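PDB 1T0F: transposon Tn7 transposition protein TnsA from Escherichia coli, which is a metal-dependent, restriction-enzyme-like endonuclease that forms the Tn7 transposase with TnsB and breaks the 5' DNA strands at the transposon ends. Local coordinates for residues Tyr51-Gly56 against Asp259-Gln264; Ser78-Arg83 against Asp121-Pro126; Phe86-Ser91 against Arg154-Lys159; Glu170-Val175 against Asn247-Phe252. All blocks are in the same frame, centred on the assembly; numbering follows the deposited sequence.

Contact 1: Tyr51-Gly56 against Asp259-Gln264; sequences YSHKTG and DLCISQ
The tight part of this contact is the imidazole of His-53, which reaches from the loop 51-56 to strand 261-262 and the residue after it. With CG anti to the carbonyl carbon (chi1 -64°), the ring has one face covered by Ser-263, whose CB sits 3.8 Å from the centroid of the His-53 ring and 19° off its normal, a CH-pi contact.

The looser side is the ring edge, next to the solvent-exposed Cys-261. There CE1 of His-53 is 3.4 Å from the backbone O of Cys-261, near the ring plane, and SG of Cys-261 stands 3.7 Å from ND1 of His-53. Tyr-51 adds only CE2, 3.9 Å from OG of Ser-263. The two segments bury just 168 Å² in all.

Polar ends are satisfied elsewhere. OG of Ser-263 bonds to the backbone O of Phe-243, and NE2 of His-53 makes a weak hydrogen bond to that of Gly-242. The chemistry thus implies that the loop between strands 48-51 and 58-61 meets the small C-terminal sheet, as far as these two segments go, by ring packing, while their polar groups bond to neighbours such as Gly-242 and Phe-243.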
loop_
_atom_site.group_PDB
_atom_site.type_symbol
_atom_site.label_atom_id
_atom_site.label_comp_id
_atom_site.label_asym_id
_atom_site.label_seq_id
_atom_site.Cartn_x
_atom_site.Cartn_y
_atom_site.Cartn_z
ATOM N N TYR A 51 -0.704 -3.214 11.382
ATOM C CA TYR A 51 -1.243 -2.147 12.215
ATOM C C TYR A 51 -0.650 -0.803 11.802
ATOM O O TYR A 51 0.529 -0.717 11.441
ATOM C CB TYR A 51 -0.918 -2.434 13.682
ATOM C CG TYR A 51 -1.438 -1.387 14.632
ATOM C CD1 TYR A 51 -2.793 -1.311 14.938
ATOM C CD2 TYR A 51 -0.574 -0.458 15.214
ATOM C CE1 TYR A 51 -3.282 -0.333 15.808
ATOM C CE2 TYR A 51 -1.053 0.524 16.081
ATOM C CZ TYR A 51 -2.407 0.577 16.372
ATOM O OH TYR A 51 -2.887 1.539 17.233
ATOM N N SER A 52 -1.474 0.240 11.855
ATOM C CA SER A 52 -1.047 1.595 11.498
ATOM C C SER A 52 -1.202 2.535 12.686
ATOM O O SER A 52 -2.254 2.548 13.320
ATOM C CB SER A 52 -1.896 2.138 10.351
ATOM O OG SER A 52 -1.872 3.563 10.328
ATOM N N HIS A 53 -0.164 3.318 12.982
ATOM C CA HIS A 53 -0.252 4.272 14.087
ATOM C C HIS A 53 -1.117 5.450 13.653
ATOM O O HIS A 53 -1.794 6.071 14.474
ATOM C CB HIS A 53 1.130 4.799 14.488
ATOM C CG HIS A 53 2.051 3.751 15.026
ATOM N ND1 HIS A 53 3.140 4.057 15.813
ATOM C CD2 HIS A 53 2.076 2.408 14.854
ATOM C CE1 HIS A 53 3.799 2.949 16.100
ATOM N NE2 HIS A 53 3.174 1.934 15.529
ATOM N N LYS A 54 -1.103 5.753 12.357
ATOM C CA LYS A 54 -1.885 6.868 11.835
ATOM C C LYS A 54 -3.394 6.665 11.848
ATOM O O LYS A 54 -4.139 7.590 12.158
ATOM C CB LYS A 54 -1.434 7.214 10.415
ATOM C CG LYS A 54 -0.030 7.810 10.368
ATOM C CD LYS A 54 0.395 8.144 8.958
ATOM C CE LYS A 54 1.747 8.845 8.953
ATOM N NZ LYS A 54 1.697 10.176 9.630
ATOM N N THR A 55 -3.847 5.457 11.529
ATOM C CA THR A 55 -5.282 5.196 11.482
ATOM C C THR A 55 -5.794 4.408 12.678
ATOM O O THR A 55 -6.987 4.432 12.969
ATOM C CB THR A 55 -5.660 4.400 10.219
ATOM O OG1 THR A 55 -5.108 3.082 10.316
ATOM C CG2 THR A 55 -5.113 5.085 8.965
ATOM N N GLY A 56 -4.897 3.705 13.358
ATOM C CA GLY A 56 -5.304 2.891 14.489
ATOM C C GLY A 56 -5.924 1.578 14.028
ATOM O O GLY A 56 -6.388 0.788 14.850
ATOM N N ASP A 259 14.855 6.412 16.820
ATOM C CA ASP A 259 14.228 6.328 15.498
ATOM C C ASP A 259 13.013 5.411 15.510
ATOM O O ASP A 259 12.226 5.399 14.565
ATOM C CB ASP A 259 15.209 5.807 14.443
ATOM C CG ASP A 259 16.274 6.819 14.080
ATOM O OD1 ASP A 259 15.938 8.010 13.920
ATOM O OD2 ASP A 259 17.448 6.417 13.932
ATOM N N LEU A 260 12.867 4.620 16.564
ATOM C CA LEU A 260 11.729 3.718 16.643
ATOM C C LEU A 260 10.567 4.364 17.371
ATOM O O LEU A 260 10.747 5.009 18.404
ATOM C CB LEU A 260 12.110 2.414 17.352
ATOM C CG LEU A 260 12.740 1.327 16.477
ATOM C CD1 LEU A 260 14.049 1.814 15.880
ATOM C CD2 LEU A 260 12.964 0.086 17.310
ATOM N N CYS A 261 9.376 4.205 16.809
ATOM C CA CYS A 261 8.163 4.741 17.410
ATOM C C CYS A 261 7.365 3.522 17.847
ATOM O O CYS A 261 7.016 2.673 17.022
ATOM C CB CYS A 261 7.368 5.553 16.388
ATOM S SG CYS A 261 5.849 6.266 17.057
ATOM N N ILE A 262 7.096 3.429 19.146
ATOM C CA ILE A 262 6.363 2.300 19.695
ATOM C C ILE A 262 4.975 2.708 20.137
ATOM O O ILE A 262 4.808 3.674 20.880
ATOM C CB ILE A 262 7.104 1.694 20.898
ATOM C CG1 ILE A 262 8.486 1.206 20.461
ATOM C CG2 ILE A 262 6.292 0.549 21.482
ATOM C CD1 ILE A 262 9.277 0.538 21.563
ATOM N N SER A 263 3.979 1.961 19.677
ATOM C CA SER A 263 2.591 2.248 20.015
ATOM C C SER A 263 2.165 1.593 21.327
ATOM O O SER A 263 2.591 0.480 21.645
ATOM C CB SER A 263 1.679 1.769 18.890
ATOM O OG SER A 263 1.859 0.380 18.673
ATOM N N GLN A 264 1.333 2.302 22.086
ATOM C CA GLN A 264 0.802 1.806 23.354
ATOM C C GLN A 264 -0.539 1.193 22.996
ATOM O O GLN A 264 -1.499 1.921 22.763
ATOM C CB GLN A 264 0.534 2.949 24.336
ATOM C CG GLN A 264 1.712 3.822 24.696
ATOM C CD GLN A 264 1.298 4.946 25.634
ATOM O OE1 GLN A 264 0.775 4.698 26.724
ATOM N NE2 GLN A 264 1.523 6.188 25.210
#

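Contact 2: Ser78-Arg83 against Asp121-Pro126; sequences SVLDIR and DCKDGP
A classic beta bulge marks this pairing of antiparallel edge strand 79-87 with strand 115-122 in the mixed sheet of the restriction-enzyme-like (PD-(D/E)XK) nuclease fold. Strand 115-122 also carries Asp-117, an active-site residue and Mg(2+) ligand. Val-79 and Cys-122 form a non-hydrogen-bonded pair, Asp-81 and Asp-121 a hydrogen-bonded one, and the register slips by one residue between them.

Backbone hydrogen bonds define the slip. The carbonyl O of Asp-121 accepts twice: from N of Leu-80 at 2.7 Å, in the carbonyl plane, and from N of Asp-81 at 3.2 Å, from above that plane. N of Asp-121 returns a nearly straight bond to O of Asp-81, and beyond the bulge N of Lys-123 donates to O of Ser-78 at 2.8 Å.

Apolar contacts are modest. The side chains of Leu-80 and Lys-123 cross at about a right angle, CB of Leu-80 lying 3.8 Å from CG of Lys-123, while CG2 of Val-79 meets SG of Cys-122.

Charges gather on the face bearing Asp-81 and Asp-121. OD2 of Asp-81 and OD2 of Asp-121 are 4.3 Å apart, a repulsion that Arg-83 and water 2, which donates to both, would offset. OD2 of Asp-81 also accepts from N of Gly-29. Water 3 links NE of Arg-83 to OD2 of Asp-121. The Arg-83 chain bends at chi3 (-73°), and its salt bridge, 2.9 Å from NH2 of Arg-83 to the syn lone pair of OD2 of Asp-121, is bent (N-H...O 140°), the oxygen tilted 28° out of the guanidinium plane.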
loop_
_atom_site.group_PDB
_atom_site.type_symbol
_atom_site.label_atom_id
_atom_site.label_comp_id
_atom_site.label_asym_id
_atom_site.label_seq_id
_atom_site.Cartn_x
_atom_site.Cartn_y
_atom_site.Cartn_z
ATOM N N SER A 78 3.278 13.922 7.353
ATOM C CA SER A 78 2.081 14.630 6.898
ATOM C C SER A 78 0.852 13.773 6.574
ATOM O O SER A 78 -0.258 14.295 6.489
ATOM C CB SER A 78 2.415 15.478 5.672
ATOM O OG SER A 78 2.754 14.646 4.576
ATOM N N VAL A 79 1.040 12.474 6.378
ATOM C CA VAL A 79 -0.100 11.612 6.068
ATOM C C VAL A 79 -1.059 11.545 7.248
ATOM O O VAL A 79 -0.661 11.258 8.385
ATOM C CB VAL A 79 0.364 10.190 5.676
ATOM C CG1 VAL A 79 -0.826 9.239 5.582
ATOM C CG2 VAL A 79 1.080 10.250 4.334
ATOM N N LEU A 80 -2.328 11.827 6.971
ATOM C CA LEU A 80 -3.367 11.817 7.995
ATOM C C LEU A 80 -4.184 10.528 7.964
ATOM O O LEU A 80 -4.504 9.956 9.010
ATOM C CB LEU A 80 -4.301 13.010 7.794
ATOM C CG LEU A 80 -5.429 13.199 8.806
ATOM C CD1 LEU A 80 -4.854 13.456 10.199
ATOM C CD2 LEU A 80 -6.293 14.372 8.366
ATOM N N ASP A 81 -4.534 10.079 6.763
ATOM C CA ASP A 81 -5.319 8.857 6.621
ATOM C C ASP A 81 -4.841 8.064 5.411
ATOM O O ASP A 81 -4.334 8.630 4.441
ATOM C CB ASP A 81 -6.809 9.195 6.467
ATOM C CG ASP A 81 -7.718 7.980 6.673
ATOM O OD1 ASP A 81 -7.217 6.908 7.085
ATOM O OD2 ASP A 81 -8.943 8.102 6.436
ATOM N N ILE A 82 -4.982 6.749 5.499
ATOM C CA ILE A 82 -4.604 5.844 4.420
ATOM C C ILE A 82 -5.788 4.899 4.266
ATOM O O ILE A 82 -6.088 4.128 5.177
ATOM C CB ILE A 82 -3.353 5.014 4.774
ATOM C CG1 ILE A 82 -2.126 5.930 4.884
ATOM C CG2 ILE A 82 -3.114 3.941 3.698
ATOM C CD1 ILE A 82 -0.892 5.232 5.457
ATOM N N ARG A 83 -6.470 4.988 3.130
ATOM C CA ARG A 83 -7.616 4.131 2.860
ATOM C C ARG A 83 -7.276 3.177 1.714
ATOM O O ARG A 83 -7.336 3.549 0.548
ATOM C CB ARG A 83 -8.838 4.995 2.527
ATOM C CG ARG A 83 -9.493 5.619 3.784
ATOM C CD ARG A 83 -10.660 6.555 3.453
ATOM N NE ARG A 83 -10.227 7.828 2.868
ATOM C CZ ARG A 83 -11.038 8.687 2.254
ATOM N NH1 ARG A 83 -12.328 8.414 2.132
ATOM N NH2 ARG A 83 -10.570 9.832 1.778
ATOM N N ASP A 121 -4.871 10.872 2.418
ATOM C CA ASP A 121 -5.203 12.223 2.865
ATOM C C ASP A 121 -4.000 12.746 3.657
ATOM O O ASP A 121 -3.461 12.041 4.500
ATOM C CB ASP A 121 -6.435 12.206 3.775
ATOM C CG ASP A 121 -7.720 11.934 3.013
ATOM O OD1 ASP A 121 -8.114 12.784 2.191
ATOM O OD2 ASP A 121 -8.332 10.871 3.236
ATOM N N CYS A 122 -3.583 13.976 3.384
ATOM C CA CYS A 122 -2.445 14.564 4.089
ATOM C C CYS A 122 -2.877 15.843 4.806
ATOM O O CYS A 122 -3.805 16.528 4.364
ATOM C CB CYS A 122 -1.313 14.874 3.106
ATOM S SG CYS A 122 -0.668 13.416 2.228
ATOM N N LYS A 123 -2.200 16.156 5.906
ATOM C CA LYS A 123 -2.515 17.338 6.709
ATOM C C LYS A 123 -2.099 18.630 6.032
ATOM O O LYS A 123 -2.762 19.660 6.169
ATOM C CB LYS A 123 -1.832 17.246 8.074
ATOM C CG LYS A 123 -2.366 16.128 8.946
ATOM C CD LYS A 123 -1.648 16.060 10.283
ATOM C CE LYS A 123 -0.172 15.750 10.108
ATOM N NZ LYS A 123 0.501 15.556 11.428
ATOM N N ASP A 124 -0.983 18.571 5.319
ATOM C CA ASP A 124 -0.455 19.721 4.599
ATOM C C ASP A 124 0.502 19.188 3.552
ATOM O O ASP A 124 0.505 17.992 3.268
ATOM C CB ASP A 124 0.295 20.667 5.544
ATOM C CG ASP A 124 1.331 19.949 6.388
ATOM O OD1 ASP A 124 1.885 18.934 5.919
ATOM O OD2 ASP A 124 1.599 20.409 7.518
ATOM N N GLY A 125 1.322 20.064 2.990
ATOM C CA GLY A 125 2.265 19.617 1.983
ATOM C C GLY A 125 1.735 19.764 0.566
ATOM O O GLY A 125 0.652 20.315 0.357
ATOM N N PRO A 126 2.477 19.259 -0.433
ATOM C CA PRO A 126 2.119 19.323 -1.856
ATOM C C PRO A 126 0.734 18.817 -2.261
ATOM O O PRO A 126 0.044 19.482 -3.024
ATOM C CB PRO A 126 3.245 18.540 -2.534
ATOM C CG PRO A 126 3.679 17.583 -1.478
ATOM C CD PRO A 126 3.694 18.449 -0.244
HETATM O O HOH W 1 2.146 16.097 2.442
HETATM O O HOH W 2 -9.902 10.279 5.408
HETATM O O HOH W 3 -7.415 8.465 3.020
#

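Contact 3: Phe86-Ser91 against Arg154-Lys159; sequences FPLLPS and RYWQQK
The backbone of 86-91 leaves strand 79-87 and reaches the N-cap of helix 90-100 at Leu-89, passing the last turns of helix 143-159 with the CA atoms of Leu-88 and Tyr-155 7.7 Å apart.

Tyr-155 carries the contact. CG is anti to its backbone N, which sends the ring toward the strand end. CB of Leu-88 lies over the centre of one ring face, 3.8 Å from the centroid and 13° off the normal, a CH-pi contact; NZ of Lys-159 lies above the opposite face toward the rim, and is itself salt-bridged to Asp-92. At the tip, OH of Tyr-155 accepts from N of Leu-89 at 3.1 Å with an N-H...O angle of 159°.

CD2 of Leu-88 touches both aromatic side chains of the helix: it is 3.7 Å from CE2 of Tyr-155 and equally 3.7 Å from CZ2 of Trp-156. The indole, with NE1 bonded to OG1 of Thr-116, presents the edge of its six-membered ring to Phe-86, CH2 of Trp-156 meeting CE2 of Phe-86 at 3.7 Å. Those two rings meet obliquely, their planes 39° apart.

An alanine at Tyr-155 would remove both the ring beside Leu-88 and the hydroxyl acceptor, and would probably loosen the strand-to-helix junction against helix 143-159.

The chemistry implies a mainly apolar seam between sheet edge and helix, in which one directed bond across the seam helps to position the backbone N of Leu-89.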
loop_
_atom_site.group_PDB
_atom_site.type_symbol
_atom_site.label_atom_id
_atom_site.label_comp_id
_atom_site.label_asym_id
_atom_site.label_seq_id
_atom_site.Cartn_x
_atom_site.Cartn_y
_atom_site.Cartn_z
ATOM N N PHE A 86 -9.654 1.085 -2.036
ATOM C CA PHE A 86 -10.768 2.021 -2.110
ATOM C C PHE A 86 -11.605 1.770 -3.369
ATOM O O PHE A 86 -11.118 1.903 -4.494
ATOM C CB PHE A 86 -10.239 3.457 -2.106
ATOM C CG PHE A 86 -11.313 4.492 -1.959
ATOM C CD1 PHE A 86 -11.871 4.754 -0.713
ATOM C CD2 PHE A 86 -11.786 5.184 -3.065
ATOM C CE1 PHE A 86 -12.890 5.694 -0.572
ATOM C CE2 PHE A 86 -12.808 6.127 -2.936
ATOM C CZ PHE A 86 -13.359 6.381 -1.683
ATOM N N PRO A 87 -12.890 1.422 -3.188
ATOM C CA PRO A 87 -13.801 1.141 -4.305
ATOM C C PRO A 87 -14.231 2.365 -5.104
ATOM O O PRO A 87 -14.475 3.429 -4.539
ATOM C CB PRO A 87 -14.973 0.455 -3.607
ATOM C CG PRO A 87 -15.070 1.255 -2.327
ATOM C CD PRO A 87 -13.605 1.352 -1.895
ATOM N N LEU A 88 -14.325 2.205 -6.425
ATOM C CA LEU A 88 -14.737 3.281 -7.309
ATOM C C LEU A 88 -16.214 3.047 -7.627
ATOM O O LEU A 88 -16.598 1.931 -7.978
ATOM C CB LEU A 88 -13.910 3.252 -8.600
ATOM C CG LEU A 88 -12.398 3.027 -8.461
ATOM C CD1 LEU A 88 -11.728 3.242 -9.814
ATOM C CD2 LEU A 88 -11.819 3.987 -7.434
ATOM N N LEU A 89 -17.026 4.091 -7.500
ATOM C CA LEU A 89 -18.470 3.997 -7.750
ATOM C C LEU A 89 -18.789 3.331 -9.085
ATOM O O LEU A 89 -18.483 3.876 -10.146
ATOM C CB LEU A 89 -19.106 5.388 -7.734
ATOM C CG LEU A 89 -20.637 5.393 -7.794
ATOM C CD1 LEU A 89 -21.176 4.704 -6.546
ATOM C CD2 LEU A 89 -21.166 6.817 -7.883
ATOM N N PRO A 90 -19.431 2.153 -9.046
ATOM C CA PRO A 90 -19.797 1.399 -10.250
ATOM C C PRO A 90 -20.518 2.199 -11.334
ATOM O O PRO A 90 -20.205 2.070 -12.517
ATOM C CB PRO A 90 -20.652 0.262 -9.693
ATOM C CG PRO A 90 -20.031 0.008 -8.368
ATOM C CD PRO A 90 -19.830 1.416 -7.835
ATOM N N SER A 91 -21.480 3.030 -10.944
ATOM C CA SER A 91 -22.202 3.817 -11.936
ATOM C C SER A 91 -21.250 4.745 -12.687
ATOM O O SER A 91 -21.436 4.999 -13.879
ATOM C CB SER A 91 -23.336 4.619 -11.278
ATOM O OG SER A 91 -22.859 5.512 -10.286
ATOM N N ARG A 154 -9.208 7.974 -15.622
ATOM C CA ARG A 154 -10.324 8.858 -15.943
ATOM C C ARG A 154 -11.221 9.111 -14.742
ATOM O O ARG A 154 -11.719 10.222 -14.556
ATOM C CB ARG A 154 -11.153 8.268 -17.092
ATOM C CG ARG A 154 -10.401 8.229 -18.405
ATOM C CD ARG A 154 -11.297 7.757 -19.546
ATOM N NE ARG A 154 -10.577 7.751 -20.816
ATOM C CZ ARG A 154 -11.053 8.265 -21.946
ATOM N NH1 ARG A 154 -12.253 8.828 -21.966
ATOM N NH2 ARG A 154 -10.324 8.229 -23.054
ATOM N N TYR A 155 -11.422 8.081 -13.930
ATOM C CA TYR A 155 -12.258 8.190 -12.739
ATOM C C TYR A 155 -11.744 9.298 -11.824
ATOM O O TYR A 155 -12.477 10.222 -11.465
ATOM C CB TYR A 155 -12.248 6.872 -11.962
ATOM C CG TYR A 155 -13.139 6.872 -10.735
ATOM C CD1 TYR A 155 -14.499 6.572 -10.840
ATOM C CD2 TYR A 155 -12.627 7.177 -9.471
ATOM C CE1 TYR A 155 -15.325 6.571 -9.721
ATOM C CE2 TYR A 155 -13.450 7.184 -8.342
ATOM C CZ TYR A 155 -14.800 6.876 -8.482
ATOM O OH TYR A 155 -15.627 6.850 -7.386
ATOM N N TRP A 156 -10.481 9.195 -11.433
ATOM C CA TRP A 156 -9.914 10.210 -10.552
ATOM C C TRP A 156 -9.764 11.572 -11.228
ATOM O O TRP A 156 -9.872 12.611 -10.569
ATOM C CB TRP A 156 -8.587 9.708 -9.989
ATOM C CG TRP A 156 -8.801 8.559 -9.069
ATOM C CD1 TRP A 156 -8.461 7.260 -9.284
ATOM C CD2 TRP A 156 -9.462 8.598 -7.799
ATOM N NE1 TRP A 156 -8.867 6.480 -8.226
ATOM C CE2 TRP A 156 -9.486 7.277 -7.301
ATOM C CE3 TRP A 156 -10.040 9.621 -7.034
ATOM C CZ2 TRP A 156 -10.063 6.950 -6.075
ATOM C CZ3 TRP A 156 -10.615 9.294 -5.815
ATOM C CH2 TRP A 156 -10.622 7.969 -5.347
ATOM N N GLN A 157 -9.524 11.586 -12.536
ATOM C CA GLN A 157 -9.416 12.865 -13.229
ATOM C C GLN A 157 -10.757 13.581 -13.105
ATOM O O GLN A 157 -10.818 14.796 -12.899
ATOM C CB GLN A 157 -9.077 12.666 -14.705
ATOM C CG GLN A 157 -9.254 13.934 -15.523
ATOM C CD GLN A 157 -8.922 13.743 -16.981
ATOM O OE1 GLN A 157 -7.754 13.642 -17.356
ATOM N NE2 GLN A 157 -9.949 13.686 -17.817
ATOM N N GLN A 158 -11.829 12.806 -13.224
ATOM C CA GLN A 158 -13.194 13.315 -13.114
ATOM C C GLN A 158 -13.406 13.923 -11.721
ATOM O O GLN A 158 -14.053 14.960 -11.580
ATOM C CB GLN A 158 -14.168 12.158 -13.335
ATOM C CG GLN A 158 -15.588 12.545 -13.685
ATOM C CD GLN A 158 -16.427 11.324 -14.028
ATOM O OE1 GLN A 158 -16.958 10.649 -13.142
ATOM N NE2 GLN A 158 -16.529 11.020 -15.319
ATOM N N LYS A 159 -12.848 13.272 -10.701
ATOM C CA LYS A 159 -12.965 13.726 -9.311
ATOM C C LYS A 159 -11.969 14.841 -8.973
ATOM O O LYS A 159 -11.991 15.392 -7.869
ATOM C CB LYS A 159 -12.729 12.554 -8.354
ATOM C CG LYS A 159 -13.708 11.395 -8.489
ATOM C CD LYS A 159 -15.099 11.788 -8.045
ATOM C CE LYS A 159 -16.034 10.590 -8.056
ATOM N NZ LYS A 159 -16.150 9.978 -9.411
#

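Contact 4: Glu170-Val175 against Asn247-Phe252; sequences EINPVV and NIYKSF
The ring of Tyr-249 has CG2 of Val-175 over one face, 4.1 Å from the ring centroid and 25° off the normal, displaced toward the rim: a CH-pi contact. At its edge, in the ring plane, lies ND2 of Asn-172, 3.6 Å from CD1 of Tyr-249. The Asn-172 amide stands almost perpendicular to the ring (89°), and CB of Asn-172 touches CE1 of Tyr-249. Trp-75 meets the same tyrosine edge-to-face, and the side chains of Tyr-249 and Glu-76, probably an active-site residue, lie about 5 Å apart.

Asn-172 is the N-cap of helix 173-183. With CG anti to the backbone N (chi1 177°), its OD1 accepts from N of Val-174 at 2.7 Å, in the amide's carbonyl plane, and more weakly from N of Val-175. One face of this first helical turn meets the type I turn 247-250, which is closed by N of Lys-250 to O of Asn-247 and reinforced by an Asx turn, OD1 of Asn-247 accepting from N of Tyr-249. An alanine at Asn-172 would lose the capping oxygen and the amide at the tyrosine edge, and would probably disturb the start of the helix.

CG1 of Val-174 packs 3.4 Å from N of Ser-251, while CG2 of Val-175 touches both the Tyr-249 ring and CD1 of Ile-248, 3.9 Å from the latter. Further along the helix, ND2 of Asn-178 binds the carbonyl oxygens of Ile-248 and Lys-250.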
loop_
_atom_site.group_PDB
_atom_site.type_symbol
_atom_site.label_atom_id
_atom_site.label_comp_id
_atom_site.label_asym_id
_atom_site.label_seq_id
_atom_site.Cartn_x
_atom_site.Cartn_y
_atom_site.Cartn_z
ATOM N N GLU A 170 9.874 1.932 -8.023
ATOM C CA GLU A 170 9.817 3.189 -7.278
ATOM C C GLU A 170 10.118 2.984 -5.804
ATOM O O GLU A 170 10.114 3.940 -5.026
ATOM C CB GLU A 170 8.442 3.848 -7.414
ATOM C CG GLU A 170 8.235 4.572 -8.741
ATOM C CD GLU A 170 8.351 3.647 -9.924
ATOM O OE1 GLU A 170 7.493 2.750 -10.061
ATOM O OE2 GLU A 170 9.302 3.815 -10.715
ATOM N N ILE A 171 10.373 1.742 -5.413
ATOM C CA ILE A 171 10.667 1.476 -4.014
ATOM C C ILE A 171 12.109 1.825 -3.721
ATOM O O ILE A 171 13.018 1.330 -4.379
ATOM C CB ILE A 171 10.422 0.001 -3.640
ATOM C CG1 ILE A 171 8.970 -0.368 -3.953
ATOM C CG2 ILE A 171 10.681 -0.209 -2.153
ATOM C CD1 ILE A 171 7.965 0.550 -3.290
ATOM N N ASN A 172 12.303 2.697 -2.739
ATOM C CA ASN A 172 13.640 3.106 -2.338
ATOM C C ASN A 172 14.434 1.839 -2.032
ATOM O O ASN A 172 13.920 0.913 -1.407
ATOM C CB ASN A 172 13.554 4.009 -1.108
ATOM C CG ASN A 172 14.916 4.406 -0.585
ATOM O OD1 ASN A 172 15.634 3.589 -0.014
ATOM N ND2 ASN A 172 15.281 5.663 -0.787
ATOM N N PRO A 173 15.697 1.779 -2.484
ATOM C CA PRO A 173 16.606 0.643 -2.295
ATOM C C PRO A 173 16.822 0.207 -0.841
ATOM O O PRO A 173 16.968 -0.980 -0.563
ATOM C CB PRO A 173 17.900 1.127 -2.946
ATOM C CG PRO A 173 17.417 2.060 -4.004
ATOM C CD PRO A 173 16.350 2.835 -3.277
ATOM N N VAL A 174 16.856 1.165 0.076
ATOM C CA VAL A 174 17.051 0.839 1.483
ATOM C C VAL A 174 15.744 0.289 2.042
ATOM O O VAL A 174 15.751 -0.592 2.894
ATOM C CB VAL A 174 17.476 2.079 2.302
ATOM C CG1 VAL A 174 17.567 1.719 3.776
ATOM C CG2 VAL A 174 18.824 2.592 1.808
ATOM N N VAL A 175 14.623 0.818 1.556
ATOM C CA VAL A 175 13.314 0.354 2.004
ATOM C C VAL A 175 13.179 -1.105 1.588
ATOM O O VAL A 175 12.716 -1.948 2.355
ATOM C CB VAL A 175 12.174 1.173 1.354
ATOM C CG1 VAL A 175 10.816 0.537 1.667
ATOM C CG2 VAL A 175 12.217 2.602 1.864
ATOM N N ASN A 247 12.766 4.346 10.991
ATOM C CA ASN A 247 13.193 5.106 9.823
ATOM C C ASN A 247 13.536 4.099 8.729
ATOM O O ASN A 247 14.682 3.652 8.614
ATOM C CB ASN A 247 14.421 5.968 10.150
ATOM C CG ASN A 247 14.813 6.870 8.996
ATOM O OD1 ASN A 247 14.173 6.855 7.946
ATOM N ND2 ASN A 247 15.868 7.661 9.183
ATOM N N ILE A 248 12.529 3.746 7.933
ATOM C CA ILE A 248 12.680 2.768 6.860
ATOM C C ILE A 248 13.637 3.196 5.757
ATOM O O ILE A 248 14.064 2.370 4.948
ATOM C CB ILE A 248 11.312 2.441 6.212
ATOM C CG1 ILE A 248 10.723 3.694 5.558
ATOM C CG2 ILE A 248 10.355 1.934 7.266
ATOM C CD1 ILE A 248 9.546 3.408 4.632
ATOM N N TYR A 249 13.967 4.480 5.718
ATOM C CA TYR A 249 14.880 4.985 4.702
ATOM C C TYR A 249 16.331 4.794 5.120
ATOM O O TYR A 249 17.255 5.160 4.403
ATOM C CB TYR A 249 14.567 6.450 4.406
ATOM C CG TYR A 249 13.341 6.584 3.529
ATOM C CD1 TYR A 249 13.410 6.320 2.162
ATOM C CD2 TYR A 249 12.098 6.899 4.076
ATOM C CE1 TYR A 249 12.265 6.364 1.356
ATOM C CE2 TYR A 249 10.954 6.941 3.286
ATOM C CZ TYR A 249 11.044 6.674 1.931
ATOM O OH TYR A 249 9.909 6.725 1.151
ATOM N N LYS A 250 16.513 4.195 6.290
ATOM C CA LYS A 250 17.839 3.900 6.810
ATOM C C LYS A 250 17.805 2.422 7.161
ATOM O O LYS A 250 16.783 1.921 7.625
ATOM C CB LYS A 250 18.112 4.733 8.061
ATOM C CG LYS A 250 19.488 4.525 8.671
ATOM C CD LYS A 250 19.691 5.439 9.871
ATOM C CE LYS A 250 19.579 6.904 9.476
ATOM N NZ LYS A 250 19.806 7.817 10.635
ATOM N N SER A 251 18.904 1.715 6.920
ATOM C CA SER A 251 18.957 0.299 7.251
ATOM C C SER A 251 18.508 0.175 8.703
ATOM O O SER A 251 18.922 0.966 9.554
ATOM C CB SER A 251 20.386 -0.228 7.102
ATOM O OG SER A 251 20.438 -1.623 7.344
ATOM N N PHE A 252 17.654 -0.803 8.988
ATOM C CA PHE A 252 17.167 -0.986 10.349
ATOM C C PHE A 252 18.330 -1.131 11.329
ATOM O O PHE A 252 18.315 -0.541 12.402
ATOM C CB PHE A 252 16.250 -2.216 10.424
ATOM C CG PHE A 252 15.709 -2.495 11.804
ATOM C CD1 PHE A 252 16.479 -3.184 12.743
ATOM C CD2 PHE A 252 14.440 -2.048 12.172
ATOM C CE1 PHE A 252 15.993 -3.423 14.033
ATOM C CE2 PHE A 252 13.943 -2.278 13.458
ATOM C CZ PHE A 252 14.726 -2.970 14.393
#

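In the fold
Contact 3 is the buried one; contacts 2 and 4 are partly buried, and contact 1 lies at the surface. Contacts 2 and 3 share strand 79-87, yet differ: its beginning pairs through backbone bonds and charges, its end packs aromatic and leucine side chains against helix 143-159. Contacts 1, 3 and 4 each have a CH-pi contact, on a histidine or a tyrosine; contact 3 adds a cross-segment hydrogen bond, which contacts 1 and 4 lack. Contact 1 touches contact 2 through NZ of Lys-54 and O of Val-79, a probable hydrogen bond, whereas contacts 1 and 3 lie on opposite sides of the chain's centre, their own centres about 31 Å apart.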